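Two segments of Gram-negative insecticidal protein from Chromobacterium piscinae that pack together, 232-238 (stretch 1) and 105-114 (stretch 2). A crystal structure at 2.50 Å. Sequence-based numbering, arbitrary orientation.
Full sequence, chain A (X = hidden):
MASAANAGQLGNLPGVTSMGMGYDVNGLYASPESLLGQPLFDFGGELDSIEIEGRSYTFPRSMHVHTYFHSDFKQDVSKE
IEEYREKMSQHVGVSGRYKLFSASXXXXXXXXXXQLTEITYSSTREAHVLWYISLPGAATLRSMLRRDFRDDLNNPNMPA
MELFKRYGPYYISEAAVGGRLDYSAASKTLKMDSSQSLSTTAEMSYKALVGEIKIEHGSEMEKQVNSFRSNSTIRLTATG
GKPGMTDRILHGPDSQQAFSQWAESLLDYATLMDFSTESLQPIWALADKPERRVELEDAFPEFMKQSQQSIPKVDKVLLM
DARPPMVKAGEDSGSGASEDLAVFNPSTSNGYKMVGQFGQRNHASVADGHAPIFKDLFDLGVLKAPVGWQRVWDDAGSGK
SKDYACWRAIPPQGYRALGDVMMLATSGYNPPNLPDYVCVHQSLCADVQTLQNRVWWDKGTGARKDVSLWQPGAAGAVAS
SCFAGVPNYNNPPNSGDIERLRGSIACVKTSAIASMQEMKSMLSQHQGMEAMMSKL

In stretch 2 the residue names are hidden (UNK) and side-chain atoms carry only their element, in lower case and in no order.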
# COMPACT_ATOMS: atom_id res chain seq x y z
N SER A 232 38.57 17.61 11.02
CA SER A 232 38.50 16.84 9.76
C SER A 232 37.29 17.23 8.93
O SER A 232 36.26 17.64 9.44
CB SER A 232 38.44 15.32 10.01
OG SER A 232 39.46 14.89 10.88
N THR A 233 37.45 17.09 7.62
CA THR A 233 36.32 16.99 6.70
C THR A 233 35.90 15.51 6.62
O THR A 233 36.68 14.63 6.23
CB THR A 233 36.69 17.51 5.30
OG1 THR A 233 37.32 18.79 5.41
CG2 THR A 233 35.45 17.63 4.44
N ILE A 234 34.64 15.26 6.99
CA ILE A 234 34.11 13.93 7.18
C ILE A 234 32.91 13.73 6.25
O ILE A 234 32.01 14.57 6.18
CB ILE A 234 33.73 13.69 8.66
CG1 ILE A 234 35.00 13.74 9.50
CG2 ILE A 234 33.09 12.31 8.86
CD1 ILE A 234 34.78 13.54 11.00
N ARG A 235 32.90 12.61 5.54
CA ARG A 235 31.75 12.19 4.73
C ARG A 235 31.35 10.77 5.09
O ARG A 235 32.17 9.96 5.55
CB ARG A 235 32.09 12.29 3.25
CG ARG A 235 32.17 13.72 2.76
CD ARG A 235 32.76 13.81 1.39
NE ARG A 235 32.76 15.17 0.85
CZ ARG A 235 33.14 15.49 -0.40
NH1 ARG A 235 33.60 14.56 -1.24
NH2 ARG A 235 33.10 16.76 -0.81
N LEU A 236 30.06 10.49 4.90
CA LEU A 236 29.50 9.16 5.05
C LEU A 236 28.81 8.78 3.73
O LEU A 236 27.85 9.43 3.33
CB LEU A 236 28.50 9.14 6.19
CG LEU A 236 27.96 7.77 6.56
CD1 LEU A 236 29.07 6.83 6.99
CD2 LEU A 236 26.96 7.93 7.69
N THR A 237 29.31 7.75 3.05
CA THR A 237 28.73 7.27 1.80
C THR A 237 28.26 5.82 1.98
O THR A 237 28.98 4.97 2.52
CB THR A 237 29.76 7.34 0.67
OG1 THR A 237 30.22 8.68 0.56
CG2 THR A 237 29.13 7.00 -0.67
N ALA A 238 27.04 5.56 1.52
CA ALA A 238 26.43 4.25 1.66
C ALA A 238 26.41 3.58 0.29
O ALA A 238 26.00 4.19 -0.69
CB ALA A 238 25.02 4.39 2.20
N UNK A 105 37.98 8.86 -4.69
CA UNK A 105 38.68 9.97 -4.03
C UNK A 105 37.84 11.22 -3.88
O UNK A 105 37.80 11.79 -2.79
c UNK A 105 41.08 9.29 -4.71
c UNK A 105 39.97 10.34 -4.77
c UNK A 105 42.18 9.72 -5.66
c UNK A 105 41.61 9.13 -3.31
N UNK A 106 37.20 11.66 -4.94
CA UNK A 106 36.37 12.87 -4.88
C UNK A 106 35.01 12.62 -4.26
O UNK A 106 34.35 13.55 -3.84
o UNK A 106 37.47 14.16 -6.54
c UNK A 106 36.24 13.55 -6.24
N UNK A 107 34.59 11.37 -4.23
CA UNK A 107 33.45 10.97 -3.42
C UNK A 107 33.82 11.12 -1.94
O UNK A 107 33.05 11.71 -1.18
c UNK A 107 31.95 9.00 -2.72
c UNK A 107 32.96 9.53 -3.77
c UNK A 107 32.36 9.55 -5.17
N UNK A 108 35.00 10.63 -1.56
CA UNK A 108 35.42 10.59 -0.15
C UNK A 108 36.03 11.87 0.42
O UNK A 108 35.92 12.11 1.62
o UNK A 108 36.62 7.17 -0.50
c UNK A 108 35.83 8.08 -0.16
c UNK A 108 36.44 9.46 0.05
o UNK A 108 34.59 7.89 -0.00
N UNK A 109 36.69 12.66 -0.43
CA UNK A 109 37.47 13.83 0.01
C UNK A 109 37.26 15.00 -0.92
O UNK A 109 37.07 14.82 -2.12
c UNK A 109 38.97 13.51 0.00
c UNK A 109 39.17 12.13 2.08
c UNK A 109 39.52 10.97 2.74
c UNK A 109 40.01 9.89 2.03
c UNK A 109 39.84 11.16 0.01
c UNK A 109 40.18 9.99 0.65
c UNK A 109 39.33 12.24 0.72
N UNK A 110 37.32 16.21 -0.38
CA UNK A 110 37.27 17.41 -1.22
C UNK A 110 38.52 17.43 -2.07
O UNK A 110 39.55 16.88 -1.72
o UNK A 110 38.38 18.86 0.38
c UNK A 110 37.20 18.73 -0.44
c UNK A 110 35.93 18.82 0.42
N UNK A 111 38.42 18.08 -3.21
CA UNK A 111 39.54 18.21 -4.08
C UNK A 111 40.67 19.04 -3.41
O UNK A 111 41.84 18.75 -3.58
c UNK A 111 39.10 18.79 -5.45
o UNK A 111 40.17 18.57 -6.39
c UNK A 111 38.74 20.28 -5.37
N UNK A 112 40.32 20.04 -2.61
CA UNK A 112 41.31 20.79 -1.85
C UNK A 112 42.15 19.87 -0.91
O UNK A 112 43.39 19.86 -0.97
c UNK A 112 40.63 21.95 -1.07
o UNK A 112 40.11 22.92 -1.99
c UNK A 112 41.64 22.67 -0.15
N UNK A 113 41.46 19.07 -0.09
CA UNK A 113 42.12 18.15 0.85
C UNK A 113 42.98 17.13 0.15
O UNK A 113 44.01 16.73 0.67
o UNK A 113 41.01 19.40 3.09
c UNK A 113 41.10 17.44 1.74
c UNK A 113 40.44 18.38 2.75
o UNK A 113 39.33 18.11 3.21
N UNK A 114 42.56 16.69 -1.03
CA UNK A 114 43.35 15.75 -1.80
C UNK A 114 44.71 16.34 -2.15
O UNK A 114 45.73 15.66 -2.08
c UNK A 114 42.62 15.36 -3.08
c UNK A 114 40.62 14.27 -4.15
o UNK A 114 39.43 14.61 -4.22
n UNK A 114 41.27 13.75 -5.19
c UNK A 114 41.42 14.46 -2.88

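Position 105 lies in a helix that begins earlier in the chain. Its side chain has four carbons and forks at the second. Its CA-to-CB bond points away from stretch 1, and the residue is buried. This is L105.

Position 106 has one carbon followed by one oxygen. The CA-to-CB bond points away from the strand, but the backbone O lies 2.9 Å from NH1 of R235 and accepts a weak hydrogen bond. This is S106.

Position 107 has three carbons, the first carrying the other two. One branch carbon comes within 3.7 Å of OG1 of T237. The backbone O, 2.9 Å from R235 NH1, accepts a better-angled hydrogen bond, at 147°. This is V107.

Position 108 has two carbons, the second carrying two oxygens. CB points away from the strand, while the end of the side chain comes nearer. The backbone O is 3.6 Å from CD of R235. This is D108.

Position 109 has one carbon and then a six-carbon ring with nothing attached beyond it. The residue is buried, and its CA-to-CB bond points away from stretch 1. Its backbone N donates a hydrogen bond to L105 O at 2.7 Å, and the residue is the first to leave helical phi/psi. This is F109.

Position 110 has one carbon carrying one oxygen and one carbon. The methyl carbon is 4.2 Å from CG2 of T233 and 3.7 Å from NH2 of R235. The oxygen accepts from the backbone N of position 113 at 3.1 Å, capping the next helix. This is T110.

Positions 111 and 112 have the same branching, a carbon bearing one oxygen and one carbon. Neither touches stretch 1. These are T111 and T112.

Position 113 has two carbons, the second carrying two oxygens. Its CA-to-CB bond points toward the strand, and one oxygen accepts a 3.1 Å hydrogen bond from OG1 of T233. This is D113.

Position 114 has three carbons, the third carrying one oxygen and one nitrogen. It makes no contact with the strand. This is Q114.

The contact follows the alternation of the strand. The CA-to-CB bonds of T233, R235 and T237 point toward stretch 2, while those of I234 and L236 point away. R235 is extended and reaches the carbonyls where the first helix ends. S106 O and V107 O lie near the guanidinium plane at its edge, and F109 C and T110 N lie over one face. T233 ties the strand to D113 in the second helix, and T237 packs against V107.

Stretch 2 105-114: LSVDFTTTDQ
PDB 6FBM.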